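Putative Nitroreductase (Anabaena variabilis ATCC 29413, PDB 3EO7) probably acts as an FMN-dependent oxidoreductase of the nitroreductase family, carrying bound flavin mononucleotide. Local coordinates at residues A[7-12]-A[260-265]; A[179-184]-A[269-274]; A[256-261]-A[448-453]. All coordinates share one frame; numbering follows the deposited sequence.

Interaction 1: residues A[7-12]-A[260-265]; sequences QSIAQH and TNYPQV
The ring of Tyr262 lies against the first turn of helix 9-16 and carries most of this contact. Its CG sits in the crowded position between the backbone N and the carbonyl carbon (chi1 51°), and this swings the ring back against Ile9 and His12, which are one turn apart. His12 puts CG anti to its backbone N and forms an offset stack with the tyrosine, the ring centroids 4.6 Å apart and the planes tilted by 28°. The overlap is only partial: Tyr262 CE1 sits over the middle of the imidazole, 3.5 Å from His12 CG, while Tyr262 OH lies beside His12 CB. Ile9 adds a CH-pi contact, its CD1 over a face of the phenol ring, 4.3 Å from the Tyr262 ring centroid. Gln7 O lies at the edge of the ring, near its plane, 3.4 Å from Tyr262 CE2. Thr260 CG2 fills in more loosely beside Gln7 O and Ser8 CA.

No direct hydrogen bond joins the two segments; one water does. It lies 2.7 Å from His12 NE2, donates to Pro263 O and accepts from Val265 N. Arg16 also bonds to His12 NE2, so this nitrogen has two polar partners, which together with the stack probably limit rotation of the imidazole. Ser8 stands at the N-cap position, but its OG bonds to Asp450 instead of capping the helix. Its backbone N is taken by Gln11 OE1 at 3.0 Å, on a carbonyl lone pair.

The contact is a partly buried junction near the chain's start: helix 270-276 brings Tyr273 against Ile9, Tyr262 and Pro263, and helix 441-448 presses Ile445 onto Ser8, Ala10 and Gln11.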
loop_
_atom_site.group_PDB
_atom_site.type_symbol
_atom_site.label_atom_id
_atom_site.label_comp_id
_atom_site.label_asym_id
_atom_site.label_seq_id
_atom_site.Cartn_x
_atom_site.Cartn_y
_atom_site.Cartn_z
ATOM N N GLN A 7 8.618 -21.593 -14.825
ATOM C CA GLN A 7 8.043 -20.521 -14.024
ATOM C C GLN A 7 8.188 -20.865 -12.533
ATOM O O GLN A 7 8.170 -22.039 -12.160
ATOM C CB GLN A 7 6.553 -20.348 -14.329
ATOM C CG GLN A 7 6.218 -19.715 -15.666
ATOM C CD GLN A 7 4.805 -19.117 -15.693
ATOM O OE1 GLN A 7 3.893 -19.583 -14.997
ATOM N NE2 GLN A 7 4.631 -18.061 -16.491
ATOM N N SER A 8 8.319 -19.847 -11.696
ATOM C CA SER A 8 8.315 -20.071 -10.263
ATOM C C SER A 8 6.872 -19.828 -9.795
ATOM O O SER A 8 6.022 -19.332 -10.558
ATOM C CB SER A 8 9.312 -19.163 -9.539
ATOM O OG SER A 8 8.886 -17.829 -9.627
ATOM N N ILE A 9 6.619 -20.124 -8.523
ATOM C CA ILE A 9 5.263 -20.064 -7.986
ATOM C C ILE A 9 4.650 -18.664 -8.065
ATOM O O ILE A 9 3.464 -18.552 -8.313
ATOM C CB ILE A 9 5.175 -20.703 -6.548
ATOM C CG1 ILE A 9 3.701 -20.824 -6.075
ATOM C CG2 ILE A 9 6.043 -19.921 -5.574
ATOM C CD1 ILE A 9 2.791 -21.721 -6.929
ATOM N N ALA A 10 5.434 -17.595 -7.906
ATOM C CA ALA A 10 4.871 -16.233 -8.037
ATOM C C ALA A 10 4.363 -15.949 -9.469
ATOM O O ALA A 10 3.320 -15.311 -9.655
ATOM C CB ALA A 10 5.880 -15.194 -7.605
ATOM N N GLN A 11 5.109 -16.415 -10.475
ATOM C CA GLN A 11 4.664 -16.288 -11.874
ATOM C C GLN A 11 3.386 -17.088 -12.130
ATOM O O GLN A 11 2.446 -16.592 -12.769
ATOM C CB GLN A 11 5.766 -16.713 -12.833
ATOM C CG GLN A 11 6.974 -15.796 -12.798
ATOM C CD GLN A 11 8.101 -16.356 -13.602
ATOM O OE1 GLN A 11 8.726 -17.359 -13.233
ATOM N NE2 GLN A 11 8.376 -15.716 -14.721
ATOM N N HIS A 12 3.311 -18.292 -11.569
ATOM C CA HIS A 12 2.134 -19.156 -11.717
ATOM C C HIS A 12 0.921 -18.500 -11.047
ATOM O O HIS A 12 -0.170 -18.440 -11.633
ATOM C CB HIS A 12 2.442 -20.530 -11.106
ATOM C CG HIS A 12 1.323 -21.522 -11.200
ATOM N ND1 HIS A 12 0.909 -22.054 -12.407
ATOM C CD2 HIS A 12 0.587 -22.136 -10.239
ATOM C CE1 HIS A 12 -0.066 -22.919 -12.184
ATOM N NE2 HIS A 12 -0.264 -23.004 -10.881
ATOM N N THR A 260 10.330 -23.535 -8.182
ATOM C CA THR A 260 9.905 -23.920 -9.503
ATOM C C THR A 260 9.262 -25.316 -9.515
ATOM O O THR A 260 8.633 -25.684 -10.492
ATOM C CB THR A 260 11.106 -23.859 -10.484
ATOM O OG1 THR A 260 12.158 -24.668 -9.996
ATOM C CG2 THR A 260 11.647 -22.421 -10.618
ATOM N N ASN A 261 9.363 -26.084 -8.427
ATOM C CA ASN A 261 8.814 -27.458 -8.400
ATOM C C ASN A 261 7.456 -27.571 -7.690
ATOM O O ASN A 261 7.182 -28.536 -6.977
ATOM C CB ASN A 261 9.824 -28.429 -7.765
ATOM C CG ASN A 261 9.468 -29.909 -8.005
ATOM O OD1 ASN A 261 8.720 -30.244 -8.926
ATOM N ND2 ASN A 261 10.024 -30.796 -7.179
ATOM N N TYR A 262 6.566 -26.629 -7.965
ATOM C CA TYR A 262 5.271 -26.593 -7.290
ATOM C C TYR A 262 4.337 -27.665 -7.876
ATOM O O TYR A 262 4.422 -27.994 -9.065
ATOM C CB TYR A 262 4.627 -25.206 -7.362
ATOM C CG TYR A 262 4.567 -24.626 -8.740
ATOM C CD1 TYR A 262 3.485 -24.871 -9.580
ATOM C CD2 TYR A 262 5.589 -23.817 -9.222
ATOM C CE1 TYR A 262 3.443 -24.341 -10.845
ATOM C CE2 TYR A 262 5.536 -23.276 -10.495
ATOM C CZ TYR A 262 4.468 -23.543 -11.302
ATOM O OH TYR A 262 4.406 -23.025 -12.581
ATOM N N PRO A 263 3.430 -28.192 -7.038
ATOM C CA PRO A 263 2.484 -29.178 -7.512
ATOM C C PRO A 263 1.311 -28.477 -8.161
ATOM O O PRO A 263 1.284 -27.244 -8.268
ATOM C CB PRO A 263 2.050 -29.885 -6.235
ATOM C CG PRO A 263 2.148 -28.831 -5.176
ATOM C CD PRO A 263 3.232 -27.882 -5.611
ATOM N N GLN A 264 0.352 -29.257 -8.633
ATOM C CA GLN A 264 -0.842 -28.660 -9.201
ATOM C C GLN A 264 -1.700 -28.286 -7.999
ATOM O O GLN A 264 -2.018 -29.142 -7.168
ATOM C CB GLN A 264 -1.542 -29.601 -10.199
ATOM C CG GLN A 264 -0.862 -29.576 -11.604
ATOM C CD GLN A 264 -0.671 -28.139 -12.154
ATOM O OE1 GLN A 264 0.461 -27.709 -12.438
ATOM N NE2 GLN A 264 -1.772 -27.378 -12.246
ATOM N N VAL A 265 -1.983 -26.990 -7.860
ATOM C CA VAL A 265 -2.732 -26.471 -6.714
ATOM C C VAL A 265 -4.115 -26.058 -7.179
ATOM O O VAL A 265 -4.241 -25.136 -7.971
ATOM C CB VAL A 265 -2.003 -25.263 -6.064
ATOM C CG1 VAL A 265 -2.776 -24.765 -4.848
ATOM C CG2 VAL A 265 -0.566 -25.677 -5.710
HETATM O O HOH W 1 -0.617 -25.334 -9.644
#

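Interaction 2: residues A[179-184]-A[269-274]; sequences DRAYRR and ELLKYF
The approach to one helix meets the start of another here: the end of a 3-10 segment, Asp179 and Arg180, leads toward helix 181-202 and passes the first turn of helix 270-276 so closely that Asp179 CA is 4.9 Å from Leu271 CA. The buried carboxylate of Asp179 makes the polar link. Its CG is anti to the carbonyl carbon (chi1 -69°), and OD1 accepts a hydrogen bond of 3.1 Å from Leu271 N. The N-H arrives from above the carboxylate plane, 62° out of it. The other oxygen, OD2, bonds to Gly268 N and rests 3.5 Å from Leu270 CB. Two backbone N-H groups at the opening of one helix thus grip a single acid, and the helix start would be expected to stabilise its negative charge. An alanine here would remove both oxygens and probably leave Leu271 N and Gly268 N without these acceptors, loosening the hold on the start of helix 270-276.

Beside this, the packing is apolar. Leu271, with CG anti to its backbone N, reaches over to helix 181-202; its CD1 lies 3.6 Å from Ala181 CB and equally near Tyr182 N, while its CG faces Tyr182 CB and CD1. One turn on, Phe274 turns a ring edge to Tyr182, CD2 of one ring 3.5 Å from CD2 of the other. The two planes stand at 74°, an oblique meeting of rings that cross. Tyr182 OH goes on to bond to His275 ND1, tying the tyrosine to the same helix at its tip.

Three more helices close in: helix 9-16 lays Tyr13 on Tyr182 and Ala10 on Phe274, helix 170-177 backs Ala181, and helix 452-473 places Arg454 against Tyr182.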
loop_
_atom_site.group_PDB
_atom_site.type_symbol
_atom_site.label_atom_id
_atom_site.label_comp_id
_atom_site.label_asym_id
_atom_site.label_seq_id
_atom_site.Cartn_x
_atom_site.Cartn_y
_atom_site.Cartn_z
ATOM N N ASP A 179 -8.812 -16.655 -4.968
ATOM C CA ASP A 179 -7.341 -16.648 -5.016
ATOM C C ASP A 179 -6.747 -15.303 -5.446
ATOM O O ASP A 179 -5.618 -14.982 -5.077
ATOM C CB ASP A 179 -6.810 -17.759 -5.903
ATOM C CG ASP A 179 -7.031 -19.145 -5.324
ATOM O OD1 ASP A 179 -7.009 -19.317 -4.078
ATOM O OD2 ASP A 179 -7.243 -20.039 -6.160
ATOM N N ARG A 180 -7.512 -14.502 -6.206
ATOM C CA ARG A 180 -7.032 -13.173 -6.640
ATOM C C ARG A 180 -6.857 -12.226 -5.466
ATOM O O ARG A 180 -6.263 -11.168 -5.594
ATOM C CB ARG A 180 -8.014 -12.540 -7.625
ATOM C CG ARG A 180 -8.249 -13.344 -8.887
ATOM C CD ARG A 180 -8.921 -12.500 -9.949
ATOM N NE ARG A 180 -8.957 -13.166 -11.255
ATOM C CZ ARG A 180 -9.926 -13.951 -11.698
ATOM N NH1 ARG A 180 -10.984 -14.231 -10.954
ATOM N NH2 ARG A 180 -9.840 -14.473 -12.918
ATOM N N ALA A 181 -7.451 -12.576 -4.315
ATOM C CA ALA A 181 -7.353 -11.752 -3.125
ATOM C C ALA A 181 -5.916 -11.425 -2.714
ATOM O O ALA A 181 -5.717 -10.388 -2.105
ATOM C CB ALA A 181 -8.095 -12.371 -1.915
ATOM N N TYR A 182 -4.942 -12.295 -2.980
ATOM C CA TYR A 182 -3.580 -11.994 -2.541
ATOM C C TYR A 182 -3.041 -10.700 -3.156
ATOM O O TYR A 182 -2.402 -9.916 -2.441
ATOM C CB TYR A 182 -2.619 -13.153 -2.767
ATOM C CG TYR A 182 -1.461 -13.160 -1.809
ATOM C CD1 TYR A 182 -1.658 -13.463 -0.450
ATOM C CD2 TYR A 182 -0.152 -12.903 -2.228
ATOM C CE1 TYR A 182 -0.593 -13.493 0.439
ATOM C CE2 TYR A 182 0.917 -12.969 -1.323
ATOM C CZ TYR A 182 0.698 -13.262 -0.014
ATOM O OH TYR A 182 1.767 -13.323 0.845
ATOM N N ARG A 183 -3.344 -10.431 -4.441
ATOM C CA ARG A 183 -2.948 -9.165 -5.052
ATOM C C ARG A 183 -3.593 -8.005 -4.294
ATOM O O ARG A 183 -2.915 -7.061 -3.889
ATOM C CB ARG A 183 -3.427 -9.082 -6.509
ATOM C CG ARG A 183 -2.831 -10.114 -7.430
ATOM C CD ARG A 183 -3.547 -9.965 -8.745
ATOM N NE ARG A 183 -3.148 -10.825 -9.843
ATOM C CZ ARG A 183 -3.017 -10.395 -11.103
ATOM N NH1 ARG A 183 -3.112 -9.100 -11.396
ATOM N NH2 ARG A 183 -2.739 -11.252 -12.070
ATOM N N ARG A 184 -4.911 -8.100 -4.095
ATOM C CA ARG A 184 -5.670 -7.024 -3.455
ATOM C C ARG A 184 -5.218 -6.782 -2.005
ATOM O O ARG A 184 -5.097 -5.633 -1.569
ATOM C CB ARG A 184 -7.194 -7.282 -3.493
ATOM C CG ARG A 184 -7.749 -7.659 -4.860
ATOM C CD ARG A 184 -7.549 -6.611 -5.931
ATOM N NE ARG A 184 -8.398 -6.971 -7.065
ATOM C CZ ARG A 184 -8.104 -7.880 -7.988
ATOM N NH1 ARG A 184 -6.908 -8.442 -8.070
ATOM N NH2 ARG A 184 -9.015 -8.185 -8.898
ATOM N N GLU A 269 -7.273 -23.020 -3.336
ATOM C CA GLU A 269 -6.208 -23.417 -2.427
ATOM C C GLU A 269 -4.911 -22.684 -2.710
ATOM O O GLU A 269 -3.944 -22.791 -1.966
ATOM C CB GLU A 269 -6.006 -24.921 -2.598
ATOM C CG GLU A 269 -7.277 -25.753 -2.267
ATOM C CD GLU A 269 -7.161 -27.222 -2.524
ATOM O OE1 GLU A 269 -6.080 -27.710 -2.845
ATOM O OE2 GLU A 269 -8.207 -27.930 -2.428
ATOM N N LEU A 270 -4.886 -21.897 -3.790
ATOM C CA LEU A 270 -3.677 -21.251 -4.217
ATOM C C LEU A 270 -3.224 -20.075 -3.369
ATOM O O LEU A 270 -2.017 -19.900 -3.162
ATOM C CB LEU A 270 -3.845 -20.844 -5.688
ATOM C CG LEU A 270 -2.644 -20.187 -6.351
ATOM C CD1 LEU A 270 -1.460 -21.106 -6.426
ATOM C CD2 LEU A 270 -3.098 -19.694 -7.757
ATOM N N LEU A 271 -4.156 -19.262 -2.879
ATOM C CA LEU A 271 -3.799 -18.110 -2.041
ATOM C C LEU A 271 -3.003 -18.551 -0.797
ATOM O O LEU A 271 -1.912 -18.036 -0.547
ATOM C CB LEU A 271 -5.056 -17.361 -1.570
ATOM C CG LEU A 271 -4.776 -16.060 -0.792
ATOM C CD1 LEU A 271 -5.920 -15.067 -0.967
ATOM C CD2 LEU A 271 -4.501 -16.304 0.688
ATOM N N LYS A 272 -3.519 -19.508 -0.028
ATOM C CA LYS A 272 -2.810 -19.912 1.193
ATOM C C LYS A 272 -1.518 -20.654 0.861
ATOM O O LYS A 272 -0.491 -20.457 1.540
ATOM C CB LYS A 272 -3.698 -20.695 2.159
ATOM C CG LYS A 272 -4.811 -19.826 2.730
ATOM C CD LYS A 272 -5.600 -20.534 3.838
ATOM C CE LYS A 272 -6.830 -19.743 4.259
ATOM N NZ LYS A 272 -7.505 -20.312 5.416
ATOM N N TYR A 273 -1.571 -21.503 -0.168
ATOM C CA TYR A 273 -0.368 -22.150 -0.639
ATOM C C TYR A 273 0.691 -21.067 -0.922
ATOM O O TYR A 273 1.833 -21.131 -0.437
ATOM C CB TYR A 273 -0.636 -22.998 -1.887
ATOM C CG TYR A 273 0.623 -23.705 -2.363
ATOM C CD1 TYR A 273 1.511 -23.079 -3.230
ATOM C CD2 TYR A 273 0.916 -25.000 -1.947
ATOM C CE1 TYR A 273 2.669 -23.699 -3.632
ATOM C CE2 TYR A 273 2.057 -25.631 -2.374
ATOM C CZ TYR A 273 2.964 -24.954 -3.203
ATOM O OH TYR A 273 4.112 -25.582 -3.642
ATOM N N PHE A 274 0.305 -20.040 -1.680
ATOM C CA PHE A 274 1.266 -19.015 -2.069
ATOM C C PHE A 274 1.840 -18.250 -0.862
ATOM O O PHE A 274 3.069 -18.051 -0.781
ATOM C CB PHE A 274 0.644 -18.078 -3.088
ATOM C CG PHE A 274 1.604 -17.094 -3.671
ATOM C CD1 PHE A 274 2.812 -17.498 -4.207
ATOM C CD2 PHE A 274 1.258 -15.756 -3.757
ATOM C CE1 PHE A 274 3.700 -16.563 -4.770
ATOM C CE2 PHE A 274 2.126 -14.831 -4.352
ATOM C CZ PHE A 274 3.357 -15.239 -4.828
#

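Interaction 3: residues A[256-261]-A[448-453]; sequences SATETN and YGDRVY. With ACT (acetate ion), chain H.
A type I beta turn, Gly449 to Val452, links helix 441-448 to helix 452-473 in the second of the chain's two nitroreductase-family regions, and residues 256-259, an extended part of the loop before helix 270-276, are bonded along it. Tyr448 O, at the helix's last residue, accepts from Ser256 N at 2.9 Å, with the donor above the carbonyl plane. Asp450 N then gives its hydrogen to Ala257 O at 3.1 Å, in the plane of that carbonyl. Ala257 O takes a second bond, from Ser256 OG, on a lone pair.

Ser256 OG works both ways. It occupies the crowded position between its backbone N and carbonyl carbon (chi1 75°), where it donates to Ala257 O and receives Arg451 N at 3.0 Å. Ser256 CB meanwhile packs on Arg451 CB, 3.4 Å away. The long side chain of Arg451 then runs off, extended, to a salt bridge with Asp215.

Gly449 has positive phi and lies tight against the loop: its CA makes CA-H...O contacts to Ser256 O and Ala257 O. A side chain at this point would collide, since its CB would come within about 2.1 Å of Ser256 O.

Asp450 turns its CG anti to the carbonyl carbon, so that the carboxylate serves two segments at once. OD2 is met nearly along its C-O axis by Glu259 N, at 2.7 Å and almost straight (168°). OD1 turns to the N-terminal segment, where it also meets Ala10 N. Glu259's own acid end bonds to Tyr273 OH. An acetate ion, probably from the crystallisation liquor, sits where loop and turn meet, and Thr258 OG1 donates to its O atom at 2.8 Å.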
loop_
_atom_site.group_PDB
_atom_site.type_symbol
_atom_site.label_atom_id
_atom_site.label_comp_id
_atom_site.label_asym_id
_atom_site.label_seq_id
_atom_site.Cartn_x
_atom_site.Cartn_y
_atom_site.Cartn_z
ATOM N N SER A 256 13.291 -14.377 -0.447
ATOM C CA SER A 256 12.839 -15.737 -0.135
ATOM C C SER A 256 13.480 -16.641 -1.195
ATOM O O SER A 256 14.190 -16.178 -2.084
ATOM C CB SER A 256 11.320 -15.855 -0.219
ATOM O OG SER A 256 10.843 -15.893 -1.553
ATOM N N ALA A 257 13.208 -17.945 -1.116
ATOM C CA ALA A 257 13.613 -18.882 -2.153
ATOM C C ALA A 257 12.776 -18.639 -3.406
ATOM O O ALA A 257 11.804 -17.891 -3.381
ATOM C CB ALA A 257 13.370 -20.355 -1.657
ATOM N N THR A 258 13.178 -19.290 -4.490
ATOM C CA THR A 258 12.459 -19.298 -5.751
ATOM C C THR A 258 12.018 -20.752 -5.937
ATOM O O THR A 258 12.840 -21.670 -5.999
ATOM C CB THR A 258 13.334 -18.811 -6.903
ATOM O OG1 THR A 258 13.761 -17.469 -6.629
ATOM C CG2 THR A 258 12.589 -18.889 -8.241
ATOM N N GLU A 259 10.724 -20.970 -5.991
ATOM C CA GLU A 259 10.168 -22.306 -6.090
ATOM C C GLU A 259 9.652 -22.633 -7.483
ATOM O O GLU A 259 8.645 -22.115 -7.912
ATOM C CB GLU A 259 9.010 -22.457 -5.075
ATOM C CG GLU A 259 8.393 -23.862 -5.107
ATOM C CD GLU A 259 7.026 -23.929 -4.431
ATOM O OE1 GLU A 259 6.638 -22.964 -3.779
ATOM O OE2 GLU A 259 6.329 -24.939 -4.589
ATOM N N THR A 260 10.330 -23.535 -8.182
ATOM C CA THR A 260 9.905 -23.920 -9.503
ATOM C C THR A 260 9.262 -25.316 -9.515
ATOM O O THR A 260 8.633 -25.684 -10.492
ATOM C CB THR A 260 11.106 -23.859 -10.484
ATOM O OG1 THR A 260 12.158 -24.668 -9.996
ATOM C CG2 THR A 260 11.647 -22.421 -10.618
ATOM N N ASN A 261 9.363 -26.084 -8.427
ATOM C CA ASN A 261 8.814 -27.458 -8.400
ATOM C C ASN A 261 7.456 -27.571 -7.690
ATOM O O ASN A 261 7.182 -28.536 -6.977
ATOM C CB ASN A 261 9.824 -28.429 -7.765
ATOM C CG ASN A 261 9.468 -29.909 -8.005
ATOM O OD1 ASN A 261 8.720 -30.244 -8.926
ATOM N ND2 ASN A 261 10.024 -30.796 -7.179
ATOM N N TYR A 448 14.584 -11.185 -5.339
ATOM C CA TYR A 448 14.016 -11.385 -4.003
ATOM C C TYR A 448 13.213 -12.675 -3.829
ATOM O O TYR A 448 12.547 -12.869 -2.812
ATOM C CB TYR A 448 13.126 -10.229 -3.634
ATOM C CG TYR A 448 13.878 -8.953 -3.347
ATOM C CD1 TYR A 448 14.491 -8.739 -2.123
ATOM C CD2 TYR A 448 13.973 -7.976 -4.328
ATOM C CE1 TYR A 448 15.185 -7.538 -1.864
ATOM C CE2 TYR A 448 14.652 -6.780 -4.084
ATOM C CZ TYR A 448 15.241 -6.568 -2.862
ATOM O OH TYR A 448 15.901 -5.369 -2.675
ATOM N N GLY A 449 13.278 -13.549 -4.820
ATOM C CA GLY A 449 12.518 -14.775 -4.777
ATOM C C GLY A 449 11.025 -14.523 -4.938
ATOM O O GLY A 449 10.582 -13.402 -5.260
ATOM N N ASP A 450 10.225 -15.561 -4.718
ATOM C CA ASP A 450 8.786 -15.441 -4.914
ATOM C C ASP A 450 8.118 -14.442 -3.994
ATOM O O ASP A 450 7.099 -13.887 -4.345
ATOM C CB ASP A 450 8.112 -16.801 -4.827
ATOM C CG ASP A 450 8.547 -17.704 -5.953
ATOM O OD1 ASP A 450 8.192 -17.382 -7.111
ATOM O OD2 ASP A 450 9.228 -18.710 -5.655
ATOM N N ARG A 451 8.703 -14.238 -2.819
ATOM C CA ARG A 451 8.199 -13.237 -1.854
ATOM C C ARG A 451 8.183 -11.826 -2.431
ATOM O O ARG A 451 7.488 -10.960 -1.926
ATOM C CB ARG A 451 9.038 -13.301 -0.583
ATOM C CG ARG A 451 8.607 -12.375 0.575
ATOM C CD ARG A 451 9.692 -12.427 1.635
ATOM N NE ARG A 451 9.404 -11.767 2.935
ATOM C CZ ARG A 451 8.862 -12.408 3.984
ATOM N NH1 ARG A 451 8.476 -13.681 3.882
ATOM N NH2 ARG A 451 8.711 -11.781 5.133
ATOM N N VAL A 452 8.941 -11.578 -3.504
ATOM C CA VAL A 452 8.945 -10.256 -4.131
ATOM C C VAL A 452 7.527 -9.851 -4.545
ATOM O O VAL A 452 7.208 -8.660 -4.585
ATOM C CB VAL A 452 9.881 -10.167 -5.374
ATOM C CG1 VAL A 452 9.246 -10.850 -6.624
ATOM C CG2 VAL A 452 10.263 -8.653 -5.648
ATOM N N TYR A 453 6.659 -10.834 -4.796
ATOM C CA TYR A 453 5.290 -10.548 -5.182
ATOM C C TYR A 453 4.608 -9.671 -4.141
ATOM O O TYR A 453 3.857 -8.737 -4.497
ATOM C CB TYR A 453 4.511 -11.854 -5.392
ATOM C CG TYR A 453 3.289 -11.685 -6.272
ATOM C CD1 TYR A 453 3.389 -11.753 -7.644
ATOM C CD2 TYR A 453 2.045 -11.472 -5.715
ATOM C CE1 TYR A 453 2.271 -11.622 -8.476
ATOM C CE2 TYR A 453 0.923 -11.377 -6.511
ATOM C CZ TYR A 453 1.056 -11.423 -7.905
ATOM O OH TYR A 453 -0.056 -11.317 -8.676
HETATM C C ACT H . 16.490 -16.171 -4.510
HETATM O O ACT H . 15.433 -16.878 -4.527
HETATM O OXT ACT H . 16.451 -15.013 -4.985
HETATM C CH3 ACT H . 17.800 -16.662 -3.956
#

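The three contacts form one continuous cluster, with centres 10 to 15 Å apart. Interactions 1 and 3 share Thr260 and Asn261 and are joined through Asp450, whose OD1 is 2.6 Å from Ser8 OG and 2.9 Å from Ala10 N. Interaction 2 meets interaction 3 through Tyr273 OH, 2.5 Å from Glu259 OE2, and meets interaction 1 where Phe274 CE1 packs 3.5 Å from Ala10 CA. The linker 256-274 thus takes part in all three, tying the N-terminal helix to both nitroreductase-family regions. Interactions 1 and 3 lie away from the flavin site; in interaction 2 the side chain of Ala181 is about 11 Å from the bound FMN.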